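Local coordinates for putative transcriptional regulator protein, LacI family (Rhizobium etli, PDB 3MIZ) that probably binds cis-regulatory DNA as a LacI-family transcriptional regulator with a periplasmic-binding-protein-like domain, at residues A[73-78]-A[96-101]; A[109-114]-A[276-281]; A[130-135]-A[160-165]. All blocks are in the same frame, centred on the assembly; numbering follows the deposited sequence.

The three contacts illustrate how chemistry follows place in the fold. Contact 1 is wholly buried and contact 2 partly so; both are parallel strand pairs, their centres about 11 Å apart, and they touch through 96-101, which lies beside strand 110-113. M97 N to P109 O and N99 N to I111 O are probable hydrogen bonds of that seam. Both pack aliphatic side chains; contact 1 alone of the two has a sulfur-aromatic contact, and contact 2 adds a water and the exposed S277 and V279. Contact 3, peripheral and about 37 Å from contact 1 between centres, joins a turn to a helix end: L162, I134 and H131 are buried, R132 and F160 exposed.

Contact 1 of 3, residues A[73-78]-A[96-101]; sequences GVLYVT and VMINCR
The Y76 ring receives sulfur at its rim rather than on a face: C100 SG lies in the ring plane, 3.9 Å from Y76 CD2, a Cys sulfur-aromatic contact. Y76 CG stands anti to the backbone N (chi1 -162°), and C100 SG takes the crowded position between its own N and carbonyl carbon. The selenomethionine M97 runs alongside Y76, pointing the same way, with its CG against Y76 CB; a bend at chi3 brings CE obliquely up to CD2 of the ring. The strands pair in parallel, L75 with V96, Y76 with M97 and V77 with I98. Y76 is gripped at both backbone polar atoms, its N donating to V96 O and its O accepting from I98 N at 2.8 Å along an almost straight line (171°). V96 N donates to V74 O, while the last rung, T78 N to I98 O, is weak at 3.4 Å. There the chain turns, and T78 OG1 is hydrogen-bonded to Y80 O. On the other face L75 CD2 meets I98 CD1 at 3.7 Å, the two side chains crossing obliquely, and V77 CG2 lies beside I98 CB. In the parallel strand order 46-51, 15-20, 73-78, 95-97, as in Rossmann-like periplasmic-binding-protein lobes, this aliphatic face packs on I32 and I36 of helix 30-42 and L264 of helix 253-268.

Contact 2 of 3, residues A[109-114]-A[276-281]; sequences PSIEPD and GSRVVS
Five backbone hydrogen bonds, the first of them weak, join 109-114 and 276-281, two strands that run parallel with 24° between their axes. S110 and E112 each use both N and O, and R278 and V280 answer in the same way, so the donors alternate across the pair. The ladder opens with S110 N to G276 O at 3.5 Å and tightens to V280 N on E112 O at 2.7 Å, where the donor lies nearly along the C=O axis. The last rung is different: D114 N reaches V280 O at 2.9 Å from above the carbonyl plane, with an N-H...O angle of 131°.

Apolar side chains meet where I111 CD1 approaches V280 CG2 at 3.8 Å, the two branches crossing obliquely and I111 CG1 being anti to its backbone N (chi1 -173°). V279 CG1, also anti to N, makes a van der Waals contact with the methylene carbon D114 CB at 3.5 Å, the side chains meeting at about a right angle.

Polar groups serve the ends and flanks. S110 OG is linked to a water at 2.8 Å, which donates a weak bond to G276 O. E112 OE2 forms a salt bridge with R81, R278 has a cation-pi contact with W263, and D114 at the N-cap of helix 115-127 accepts from Q117 N through OD1.

An early strand is thus paired with one from near the chain's end, 161 residues lying between the segments, consistent with the several crossings between lobes in periplasmic-binding-protein-like folds. Strand 110-113 is bonded to M97 and N99 along its other edge. Helix 253-268 covers the face of I111 and P113 through L256, and strand 248-250 runs antiparallel to 277-285 on its far side.

Contact 3 of 3, residues A[130-135]-A[160-165]; sequences GHRRIG and FGLTEN
The turn leading into strand 134-138 meets the C-terminal end of helix 144-160 here, at the end of an alpha/beta lobe. G161 leaves helical geometry with positive phi, and the chain then brings L162 back toward the turn. L162 CD1 lies 3.3 Å from R132 O, and L162 CD2 is 3.8 Å from R132 CD, the two side chains crossing at about a right angle. A looser touch at 4.4 Å joins L162 CD1 to I134 CG1. Bent at chi2 (-75°), R132 brings its guanidinium to F160, whose CZ sits over the centre of one guanidinium face, 3.8 Å from R132 CZ. The F160 ring in turn offers its edge, with the planes 67° apart, so this is not a flat stack. R132 NH1 donates to H131 O at 3.0 Å from well above that carbonyl's plane, and also to L127 O; two acceptors on NH1 would restrain its rotation. An alanine here in place of L162 would remove CG and both methyls and would probably leave R132 O, the aliphatic part of R132 and I134 CG1 less well packed. F160 and L162 also rest on L127 of helix 115-127. Strand 134-138, helix 144-160 and the parallel strand 167-174 make a beta-alpha-beta crossover, the repeating unit of Rossmann-like periplasmic-binding-protein lobes.

Contact 1 of 3, residues A[73-78]-A[96-101]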
ATOM      1  N   GLY A  73      24.345  10.116  -6.842  1.00 15.13           N
ATOM      2  CA  GLY A  73      23.244  10.910  -7.360  1.00 14.10           C
ATOM      3  C   GLY A  73      21.997  10.738  -6.509  1.00 14.04           C
ATOM      4  O   GLY A  73      21.934   9.843  -5.664  1.00 14.39           O
ATOM      5  N   VAL A  74      21.003  11.589  -6.735  1.00 14.32           N
ATOM      6  CA  VAL A  74      19.756  11.531  -5.978  1.00 14.42           C
ATOM      7  C   VAL A  74      18.523  11.480  -6.867  1.00 14.37           C
ATOM      8  O   VAL A  74      18.434  12.177  -7.876  1.00 14.09           O
ATOM      9  CB  VAL A  74      19.588  12.770  -5.049  1.00 15.06           C
ATOM     10  CG1 VAL A  74      18.149  12.836  -4.504  1.00 17.56           C
ATOM     11  CG2 VAL A  74      20.563  12.705  -3.904  1.00 15.27           C
ATOM     12  N   LEU A  75      17.576  10.634  -6.490  1.00 13.11           N
ATOM     13  CA  LEU A  75      16.315  10.566  -7.199  1.00 14.45           C
ATOM     14  C   LEU A  75      15.340  11.164  -6.194  1.00 12.89           C
ATOM     15  O   LEU A  75      15.088  10.594  -5.136  1.00 13.60           O
ATOM     16  CB  LEU A  75      15.961   9.118  -7.532  1.00 14.71           C
ATOM     17  CG  LEU A  75      16.917   8.544  -8.580  1.00 16.00           C
ATOM     18  CD1 LEU A  75      16.765   7.040  -8.667  1.00 18.66           C
ATOM     19  CD2 LEU A  75      16.634   9.210  -9.928  1.00 14.59           C
ATOM     20  N   TYR A  76      14.849  12.354  -6.511  1.00 13.23           N
ATOM     21  CA  TYR A  76      13.912  13.072  -5.661  1.00 12.77           C
ATOM     22  C   TYR A  76      12.534  12.580  -6.068  1.00 12.01           C
ATOM     23  O   TYR A  76      12.033  12.945  -7.130  1.00 12.96           O
ATOM     24  CB  TYR A  76      14.025  14.564  -5.939  1.00 11.70           C
ATOM     25  CG  TYR A  76      13.443  15.416  -4.863  1.00 14.87           C
ATOM     26  CD1 TYR A  76      14.169  15.679  -3.702  1.00 15.62           C
ATOM     27  CD2 TYR A  76      12.176  15.986  -5.002  1.00 11.48           C
ATOM     28  CE1 TYR A  76      13.664  16.491  -2.711  1.00 16.62           C
ATOM     29  CE2 TYR A  76      11.658  16.805  -4.009  1.00 14.61           C
ATOM     30  CZ  TYR A  76      12.415  17.054  -2.864  1.00 15.79           C
ATOM     31  OH  TYR A  76      11.931  17.877  -1.873  1.00 20.02           O
ATOM     32  N   VAL A  77      11.921  11.766  -5.216  1.00 13.79           N
ATOM     33  CA  VAL A  77      10.628  11.175  -5.526  1.00 12.34           C
ATOM     34  C   VAL A  77       9.513  11.574  -4.566  1.00 12.49           C
ATOM     35  O   VAL A  77       9.644  11.456  -3.346  1.00 11.86           O
ATOM     36  CB  VAL A  77      10.745   9.627  -5.521  1.00 15.16           C
ATOM     37  CG1 VAL A  77       9.428   8.988  -5.947  1.00 15.99           C
ATOM     38  CG2 VAL A  77      11.887   9.195  -6.418  1.00 14.16           C
ATOM     39  N   THR A  78       8.408  12.049  -5.120  1.00 12.37           N
ATOM     40  CA  THR A  78       7.274  12.418  -4.282  1.00 12.18           C
ATOM     41  C   THR A  78       6.220  11.318  -4.393  1.00 13.50           C
ATOM     42  O   THR A  78       6.079  10.688  -5.447  1.00 13.97           O
ATOM     43  CB  THR A  78       6.684  13.779  -4.712  1.00 11.92           C
ATOM     44  OG1 THR A  78       6.400  13.771  -6.116  1.00 10.23           O
ATOM     45  CG2 THR A  78       7.688  14.897  -4.417  1.00  9.53           C
ATOM     46  N   VAL A  96      17.671  13.957 -10.224  1.00 15.61           N
ATOM     47  CA  VAL A  96      16.585  13.834 -11.187  1.00 14.99           C
ATOM     48  C   VAL A  96      15.311  13.713 -10.351  1.00 12.07           C
ATOM     49  O   VAL A  96      15.256  12.934  -9.398  1.00 11.01           O
ATOM     50  CB  VAL A  96      16.734  12.591 -12.090  1.00 16.35           C
ATOM     51  CG1 VAL A  96      15.471  12.394 -12.922  1.00 17.07           C
ATOM     52  CG2 VAL A  96      17.929  12.765 -13.023  1.00 16.83           C
HETATM   53  N   MSE A  97      14.306  14.512 -10.682  1.00 11.59           N
HETATM   54  CA  MSE A  97      13.042  14.480  -9.950  1.00 12.57           C
HETATM   55  C   MSE A  97      12.065  13.515 -10.619  1.00 11.38           C
HETATM   56  O   MSE A  97      11.957  13.485 -11.840  1.00 14.27           O
HETATM   57  CB  MSE A  97      12.439  15.892  -9.891  1.00 13.60           C
HETATM   58  CG  MSE A  97      13.295  16.868  -9.088  1.00 17.41           C
HETATM   59 SE   MSE A  97      12.630  18.695  -9.147  1.00 27.41          SE
HETATM   60  CE  MSE A  97      11.083  18.462  -8.034  1.00 18.71           C
ATOM     61  N   ILE A  98      11.369  12.717  -9.812  1.00 11.42           N
ATOM     62  CA  ILE A  98      10.405  11.753 -10.341  1.00  9.35           C
ATOM     63  C   ILE A  98       9.045  11.906  -9.661  1.00 10.45           C
ATOM     64  O   ILE A  98       8.945  11.852  -8.429  1.00 11.70           O
ATOM     65  CB  ILE A  98      10.889  10.304 -10.138  1.00 10.08           C
ATOM     66  CG1 ILE A  98      12.278  10.122 -10.776  1.00  9.33           C
ATOM     67  CG2 ILE A  98       9.883   9.333 -10.788  1.00 10.43           C
ATOM     68  CD1 ILE A  98      13.010   8.844 -10.330  1.00 12.08           C
ATOM     69  N   ASN A  99       8.017  12.092 -10.484  1.00 11.07           N
ATOM     70  CA  ASN A  99       6.622  12.257 -10.050  1.00 12.44           C
ATOM     71  C   ASN A  99       6.375  13.670  -9.536  1.00 14.66           C
ATOM     72  O   ASN A  99       5.381  13.939  -8.853  1.00 16.23           O
ATOM     73  CB  ASN A  99       6.266  11.250  -8.949  1.00 13.36           C
ATOM     74  CG  ASN A  99       4.773  10.970  -8.882  1.00 12.77           C
ATOM     75  OD1 ASN A  99       4.251  10.543  -7.853  1.00 18.19           O
ATOM     76  ND2 ASN A  99       4.085  11.203  -9.986  1.00 10.10           N
ATOM     77  N   CYS A 100       7.292  14.569  -9.867  1.00 12.96           N
ATOM     78  CA  CYS A 100       7.192  15.945  -9.442  1.00 12.52           C
ATOM     79  C   CYS A 100       7.975  16.836 -10.395  1.00 14.39           C
ATOM     80  O   CYS A 100       8.769  16.357 -11.211  1.00 13.14           O
ATOM     81  CB  CYS A 100       7.722  16.095  -8.006  1.00 11.55           C
ATOM     82  SG  CYS A 100       9.408  15.447  -7.732  1.00 16.07           S
ATOM     83  N   ARG A 101       7.729  18.135 -10.292  1.00 13.73           N
ATOM     84  CA  ARG A 101       8.382  19.122 -11.134  1.00 16.84           C
ATOM     85  C   ARG A 101       8.846  20.279 -10.250  1.00 14.29           C
ATOM     86  O   ARG A 101       8.174  20.639  -9.280  1.00 13.67           O
ATOM     87  CB  ARG A 101       7.384  19.623 -12.182  1.00 21.09           C
ATOM     88  CG  ARG A 101       7.549  21.065 -12.617  1.00 27.79           C
ATOM     89  CD  ARG A 101       6.342  21.502 -13.429  1.00 31.81           C
ATOM     90  NE  ARG A 101       5.132  20.848 -12.930  1.00 37.75           N
ATOM     91  CZ  ARG A 101       3.910  21.015 -13.428  1.00 38.19           C
ATOM     92  NH1 ARG A 101       3.698  21.832 -14.455  1.00 37.98           N
ATOM     93  NH2 ARG A 101       2.897  20.338 -12.907  1.00 36.63           N
TER

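Contact 2 of 3, residues A[109-114]-A[276-281]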
ATOM      1  N   PRO A 109      16.202  18.229 -13.976  1.00 16.71           N
ATOM      2  CA  PRO A 109      15.417  17.429 -14.917  1.00 15.99           C
ATOM      3  C   PRO A 109      14.306  16.735 -14.136  1.00 14.73           C
ATOM      4  O   PRO A 109      14.462  16.433 -12.950  1.00 12.47           O
ATOM      5  CB  PRO A 109      16.439  16.448 -15.484  1.00 17.90           C
ATOM      6  CG  PRO A 109      17.469  16.350 -14.404  1.00 22.74           C
ATOM      7  CD  PRO A 109      17.600  17.768 -13.934  1.00 18.76           C
ATOM      8  N   SER A 110      13.180  16.491 -14.794  1.00 13.03           N
ATOM      9  CA  SER A 110      12.067  15.854 -14.113  1.00 13.06           C
ATOM     10  C   SER A 110      11.262  14.989 -15.058  1.00 12.09           C
ATOM     11  O   SER A 110      11.191  15.252 -16.258  1.00 12.02           O
ATOM     12  CB  SER A 110      11.153  16.905 -13.486  1.00 12.57           C
ATOM     13  OG  SER A 110      10.613  17.760 -14.475  1.00 13.07           O
ATOM     14  N   ILE A 111      10.666  13.943 -14.502  1.00 12.40           N
ATOM     15  CA  ILE A 111       9.843  13.042 -15.287  1.00 12.10           C
ATOM     16  C   ILE A 111       8.592  12.750 -14.456  1.00 11.97           C
ATOM     17  O   ILE A 111       8.680  12.360 -13.288  1.00 14.00           O
ATOM     18  CB  ILE A 111      10.643  11.764 -15.649  1.00 12.57           C
ATOM     19  CG1 ILE A 111       9.838  10.900 -16.617  1.00 13.59           C
ATOM     20  CG2 ILE A 111      11.033  11.005 -14.387  1.00 15.43           C
ATOM     21  CD1 ILE A 111      10.672   9.816 -17.326  1.00 13.30           C
ATOM     22  N   GLU A 112       7.432  12.984 -15.061  1.00 12.77           N
ATOM     23  CA  GLU A 112       6.140  12.808 -14.403  1.00 12.98           C
ATOM     24  C   GLU A 112       5.142  12.056 -15.275  1.00 14.93           C
ATOM     25  O   GLU A 112       5.319  11.947 -16.490  1.00 14.80           O
ATOM     26  CB  GLU A 112       5.503  14.165 -14.130  1.00 16.43           C
ATOM     27  CG  GLU A 112       6.290  15.147 -13.286  1.00 19.97           C
ATOM     28  CD  GLU A 112       5.700  16.537 -13.408  1.00 24.25           C
ATOM     29  OE1 GLU A 112       5.981  17.210 -14.423  1.00 25.71           O
ATOM     30  OE2 GLU A 112       4.939  16.949 -12.509  1.00 25.78           O
ATOM     31  N   PRO A 113       4.052  11.566 -14.661  1.00 15.03           N
ATOM     32  CA  PRO A 113       3.003  10.839 -15.383  1.00 16.55           C
ATOM     33  C   PRO A 113       2.046  11.898 -15.927  1.00 17.66           C
ATOM     34  O   PRO A 113       1.976  13.010 -15.388  1.00 17.42           O
ATOM     35  CB  PRO A 113       2.367   9.992 -14.286  1.00 16.46           C
ATOM     36  CG  PRO A 113       2.415  10.911 -13.114  1.00 18.38           C
ATOM     37  CD  PRO A 113       3.822  11.500 -13.206  1.00 16.49           C
ATOM     38  N   ASP A 114       1.304  11.568 -16.978  1.00 16.43           N
ATOM     39  CA  ASP A 114       0.383  12.527 -17.571  1.00 17.67           C
ATOM     40  C   ASP A 114      -1.063  12.321 -17.104  1.00 17.63           C
ATOM     41  O   ASP A 114      -1.866  11.707 -17.806  1.00 16.87           O
ATOM     42  CB  ASP A 114       0.448  12.417 -19.095  1.00 17.99           C
ATOM     43  CG  ASP A 114      -0.012  13.677 -19.791  1.00 17.11           C
ATOM     44  OD1 ASP A 114      -0.896  14.381 -19.261  1.00 17.40           O
ATOM     45  OD2 ASP A 114       0.508  13.950 -20.893  1.00 22.19           O
ATOM     46  N   GLY A 276      14.955  19.877 -18.939  1.00 47.23           N
ATOM     47  CA  GLY A 276      13.561  20.078 -19.272  1.00 42.85           C
ATOM     48  C   GLY A 276      12.711  19.003 -18.629  1.00 40.00           C
ATOM     49  O   GLY A 276      13.195  18.208 -17.817  1.00 39.19           O
ATOM     50  N   SER A 277      11.440  18.965 -19.008  1.00 36.27           N
ATOM     51  CA  SER A 277      10.506  18.004 -18.449  1.00 32.15           C
ATOM     52  C   SER A 277      10.042  16.935 -19.431  1.00 28.67           C
ATOM     53  O   SER A 277       9.780  17.213 -20.599  1.00 27.80           O
ATOM     54  CB  SER A 277       9.287  18.748 -17.898  1.00 32.61           C
ATOM     55  OG  SER A 277       8.242  17.854 -17.566  1.00 37.56           O
ATOM     56  N   ARG A 278       9.961  15.705 -18.940  1.00 24.81           N
ATOM     57  CA  ARG A 278       9.478  14.582 -19.735  1.00 22.91           C
ATOM     58  C   ARG A 278       8.174  14.178 -19.068  1.00 21.22           C
ATOM     59  O   ARG A 278       8.083  14.166 -17.838  1.00 19.59           O
ATOM     60  CB  ARG A 278      10.429  13.388 -19.663  1.00 24.71           C
ATOM     61  CG  ARG A 278      11.762  13.562 -20.352  1.00 29.32           C
ATOM     62  CD  ARG A 278      12.574  12.303 -20.148  1.00 31.49           C
ATOM     63  NE  ARG A 278      13.852  12.332 -20.845  1.00 36.06           N
ATOM     64  CZ  ARG A 278      14.720  11.325 -20.828  1.00 38.25           C
ATOM     65  NH1 ARG A 278      14.438  10.219 -20.146  1.00 37.01           N
ATOM     66  NH2 ARG A 278      15.862  11.421 -21.498  1.00 39.51           N
ATOM     67  N   VAL A 279       7.158  13.868 -19.861  1.00 18.90           N
ATOM     68  CA  VAL A 279       5.899  13.440 -19.285  1.00 19.30           C
ATOM     69  C   VAL A 279       5.541  12.102 -19.922  1.00 18.29           C
ATOM     70  O   VAL A 279       5.407  12.003 -21.141  1.00 18.39           O
ATOM     71  CB  VAL A 279       4.778  14.471 -19.529  1.00 19.04           C
ATOM     72  CG1 VAL A 279       3.527  14.052 -18.785  1.00 23.02           C
ATOM     73  CG2 VAL A 279       5.225  15.844 -19.048  1.00 20.83           C
ATOM     74  N   VAL A 280       5.415  11.072 -19.092  1.00 18.30           N
ATOM     75  CA  VAL A 280       5.092   9.733 -19.575  1.00 19.16           C
ATOM     76  C   VAL A 280       3.588   9.466 -19.528  1.00 18.89           C
ATOM     77  O   VAL A 280       2.933   9.707 -18.520  1.00 16.87           O
ATOM     78  CB  VAL A 280       5.828   8.662 -18.742  1.00 20.48           C
ATOM     79  CG1 VAL A 280       5.472   7.267 -19.246  1.00 16.19           C
ATOM     80  CG2 VAL A 280       7.331   8.895 -18.812  1.00 20.39           C
ATOM     81  N   SER A 281       3.048   8.959 -20.631  1.00 18.42           N
ATOM     82  CA  SER A 281       1.623   8.677 -20.725  1.00 19.59           C
ATOM     83  C   SER A 281       1.126   7.609 -19.753  1.00 17.64           C
ATOM     84  O   SER A 281       1.892   6.774 -19.273  1.00 16.80           O
ATOM     85  CB  SER A 281       1.278   8.249 -22.155  1.00 21.74           C
ATOM     86  OG  SER A 281       1.998   7.080 -22.513  1.00 26.27           O
TER
HETATM   87  O   HOH W   1      12.256  19.898 -15.089  1.00 16.50           O

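Contact 3 of 3, residues A[130-135]-A[160-165]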
ATOM      1  N   GLY A 130     -21.130   5.045 -25.697  1.00 20.74           N
ATOM      2  CA  GLY A 130     -22.511   5.464 -25.499  1.00 20.20           C
ATOM      3  C   GLY A 130     -22.931   6.261 -24.276  1.00 21.16           C
ATOM      4  O   GLY A 130     -24.074   6.711 -24.213  1.00 20.89           O
ATOM      5  N   HIS A 131     -22.036   6.454 -23.310  1.00 17.84           N
ATOM      6  CA  HIS A 131     -22.402   7.185 -22.100  1.00 18.64           C
ATOM      7  C   HIS A 131     -22.509   8.687 -22.339  1.00 19.03           C
ATOM      8  O   HIS A 131     -21.637   9.298 -22.963  1.00 17.73           O
ATOM      9  CB  HIS A 131     -21.392   6.876 -20.989  1.00 17.82           C
ATOM     10  CG  HIS A 131     -21.331   5.424 -20.632  1.00 17.62           C
ATOM     11  ND1 HIS A 131     -22.310   4.800 -19.890  1.00 15.44           N
ATOM     12  CD2 HIS A 131     -20.431   4.463 -20.953  1.00 18.89           C
ATOM     13  CE1 HIS A 131     -22.018   3.517 -19.769  1.00 18.76           C
ATOM     14  NE2 HIS A 131     -20.884   3.286 -20.405  1.00 20.08           N
ATOM     15  N   ARG A 132     -23.584   9.277 -21.829  1.00 18.61           N
ATOM     16  CA  ARG A 132     -23.834  10.699 -22.017  1.00 20.97           C
ATOM     17  C   ARG A 132     -24.115  11.407 -20.696  1.00 23.36           C
ATOM     18  O   ARG A 132     -23.988  12.630 -20.602  1.00 26.27           O
ATOM     19  CB  ARG A 132     -25.003  10.882 -22.988  1.00 20.98           C
ATOM     20  CG  ARG A 132     -24.788  10.202 -24.341  1.00 19.61           C
ATOM     21  CD  ARG A 132     -23.809  10.972 -25.209  1.00 18.08           C
ATOM     22  NE  ARG A 132     -23.645  10.393 -26.543  1.00 17.25           N
ATOM     23  CZ  ARG A 132     -22.750   9.460 -26.853  1.00 19.35           C
ATOM     24  NH1 ARG A 132     -21.930   8.987 -25.922  1.00 15.34           N
ATOM     25  NH2 ARG A 132     -22.661   9.003 -28.102  1.00 18.71           N
ATOM     26  N   ARG A 133     -24.521  10.636 -19.692  1.00 22.07           N
ATOM     27  CA  ARG A 133     -24.760  11.163 -18.350  1.00 23.70           C
ATOM     28  C   ARG A 133     -23.633  10.520 -17.540  1.00 21.86           C
ATOM     29  O   ARG A 133     -23.725   9.348 -17.167  1.00 19.45           O
ATOM     30  CB  ARG A 133     -26.107  10.698 -17.796  1.00 26.74           C
ATOM     31  CG  ARG A 133     -27.332  11.214 -18.524  1.00 32.35           C
ATOM     32  CD  ARG A 133     -28.586  10.670 -17.852  1.00 37.34           C
ATOM     33  NE  ARG A 133     -29.820  11.214 -18.413  1.00 42.84           N
ATOM     34  CZ  ARG A 133     -31.036  10.863 -18.010  1.00 44.81           C
ATOM     35  NH1 ARG A 133     -31.182   9.965 -17.044  1.00 46.40           N
ATOM     36  NH2 ARG A 133     -32.109  11.407 -18.570  1.00 47.71           N
ATOM     37  N   ILE A 134     -22.571  11.279 -17.283  1.00 19.09           N
ATOM     38  CA  ILE A 134     -21.413  10.753 -16.561  1.00 17.98           C
ATOM     39  C   ILE A 134     -21.189  11.397 -15.200  1.00 18.99           C
ATOM     40  O   ILE A 134     -21.347  12.607 -15.042  1.00 18.52           O
ATOM     41  CB  ILE A 134     -20.118  10.963 -17.382  1.00 20.24           C
ATOM     42  CG1 ILE A 134     -20.322  10.493 -18.824  1.00 20.48           C
ATOM     43  CG2 ILE A 134     -18.959  10.226 -16.719  1.00 17.91           C
ATOM     44  CD1 ILE A 134     -20.571   9.027 -18.945  1.00 27.27           C
ATOM     45  N   GLY A 135     -20.812  10.577 -14.222  1.00 17.44           N
ATOM     46  CA  GLY A 135     -20.541  11.088 -12.893  1.00 16.12           C
ATOM     47  C   GLY A 135     -19.045  11.074 -12.644  1.00 15.76           C
ATOM     48  O   GLY A 135     -18.315  10.290 -13.248  1.00 16.35           O
ATOM     49  N   PHE A 160     -16.568  17.020 -26.666  1.00 27.95           N
ATOM     50  CA  PHE A 160     -17.412  15.999 -27.280  1.00 27.08           C
ATOM     51  C   PHE A 160     -18.809  16.549 -27.530  1.00 28.11           C
ATOM     52  O   PHE A 160     -19.452  16.206 -28.521  1.00 29.64           O
ATOM     53  CB  PHE A 160     -17.519  14.766 -26.379  1.00 25.82           C
ATOM     54  CG  PHE A 160     -18.353  13.659 -26.967  1.00 25.46           C
ATOM     55  CD1 PHE A 160     -17.838  12.834 -27.959  1.00 25.48           C
ATOM     56  CD2 PHE A 160     -19.659  13.458 -26.544  1.00 24.59           C
ATOM     57  CE1 PHE A 160     -18.617  11.820 -28.523  1.00 27.14           C
ATOM     58  CE2 PHE A 160     -20.447  12.448 -27.100  1.00 24.76           C
ATOM     59  CZ  PHE A 160     -19.925  11.629 -28.089  1.00 24.61           C
ATOM     60  N   GLY A 161     -19.289  17.395 -26.622  1.00 28.54           N
ATOM     61  CA  GLY A 161     -20.609  17.962 -26.811  1.00 29.53           C
ATOM     62  C   GLY A 161     -21.477  17.986 -25.574  1.00 29.89           C
ATOM     63  O   GLY A 161     -22.434  18.752 -25.514  1.00 30.21           O
ATOM     64  N   LEU A 162     -21.159  17.152 -24.588  1.00 29.60           N
ATOM     65  CA  LEU A 162     -21.949  17.117 -23.364  1.00 30.50           C
ATOM     66  C   LEU A 162     -21.848  18.447 -22.635  1.00 32.02           C
ATOM     67  O   LEU A 162     -20.858  19.166 -22.771  1.00 30.88           O
ATOM     68  CB  LEU A 162     -21.470  15.995 -22.439  1.00 30.85           C
ATOM     69  CG  LEU A 162     -21.519  14.563 -22.977  1.00 31.54           C
ATOM     70  CD1 LEU A 162     -21.108  13.601 -21.874  1.00 28.94           C
ATOM     71  CD2 LEU A 162     -22.926  14.235 -23.473  1.00 32.45           C
ATOM     72  N   THR A 163     -22.874  18.767 -21.857  1.00 32.60           N
ATOM     73  CA  THR A 163     -22.889  20.013 -21.106  1.00 35.78           C
ATOM     74  C   THR A 163     -22.764  19.707 -19.626  1.00 36.14           C
ATOM     75  O   THR A 163     -23.045  18.591 -19.190  1.00 35.74           O
ATOM     76  CB  THR A 163     -24.201  20.793 -21.320  1.00 37.02           C
ATOM     77  OG1 THR A 163     -25.272  20.118 -20.646  1.00 39.18           O
ATOM     78  CG2 THR A 163     -24.524  20.894 -22.806  1.00 38.53           C
ATOM     79  N   GLU A 164     -22.354  20.707 -18.855  1.00 37.00           N
ATOM     80  CA  GLU A 164     -22.198  20.541 -17.420  1.00 38.09           C
ATOM     81  C   GLU A 164     -23.462  19.911 -16.839  1.00 35.92           C
ATOM     82  O   GLU A 164     -23.421  19.245 -15.803  1.00 33.98           O
ATOM     83  CB  GLU A 164     -21.938  21.900 -16.762  1.00 41.60           C
ATOM     84  CG  GLU A 164     -21.262  21.816 -15.401  1.00 47.04           C
ATOM     85  CD  GLU A 164     -19.885  21.179 -15.481  1.00 49.02           C
ATOM     86  OE1 GLU A 164     -19.802  19.954 -15.709  1.00 51.67           O
ATOM     87  OE2 GLU A 164     -18.883  21.909 -15.328  1.00 50.51           O
ATOM     88  N   ASN A 165     -24.580  20.108 -17.530  1.00 34.02           N
ATOM     89  CA  ASN A 165     -25.870  19.582 -17.090  1.00 33.08           C
ATOM     90  C   ASN A 165     -25.992  18.060 -17.235  1.00 32.47           C
ATOM     91  O   ASN A 165     -26.862  17.438 -16.619  1.00 30.45           O
ATOM     92  CB  ASN A 165     -26.993  20.270 -17.869  1.00 36.17           C
ATOM     93  CG  ASN A 165     -28.350  20.064 -17.237  1.00 38.64           C
ATOM     94  OD1 ASN A 165     -28.916  18.973 -17.290  1.00 41.17           O
ATOM     95  ND2 ASN A 165     -28.878  21.116 -16.621  1.00 40.86           N
TER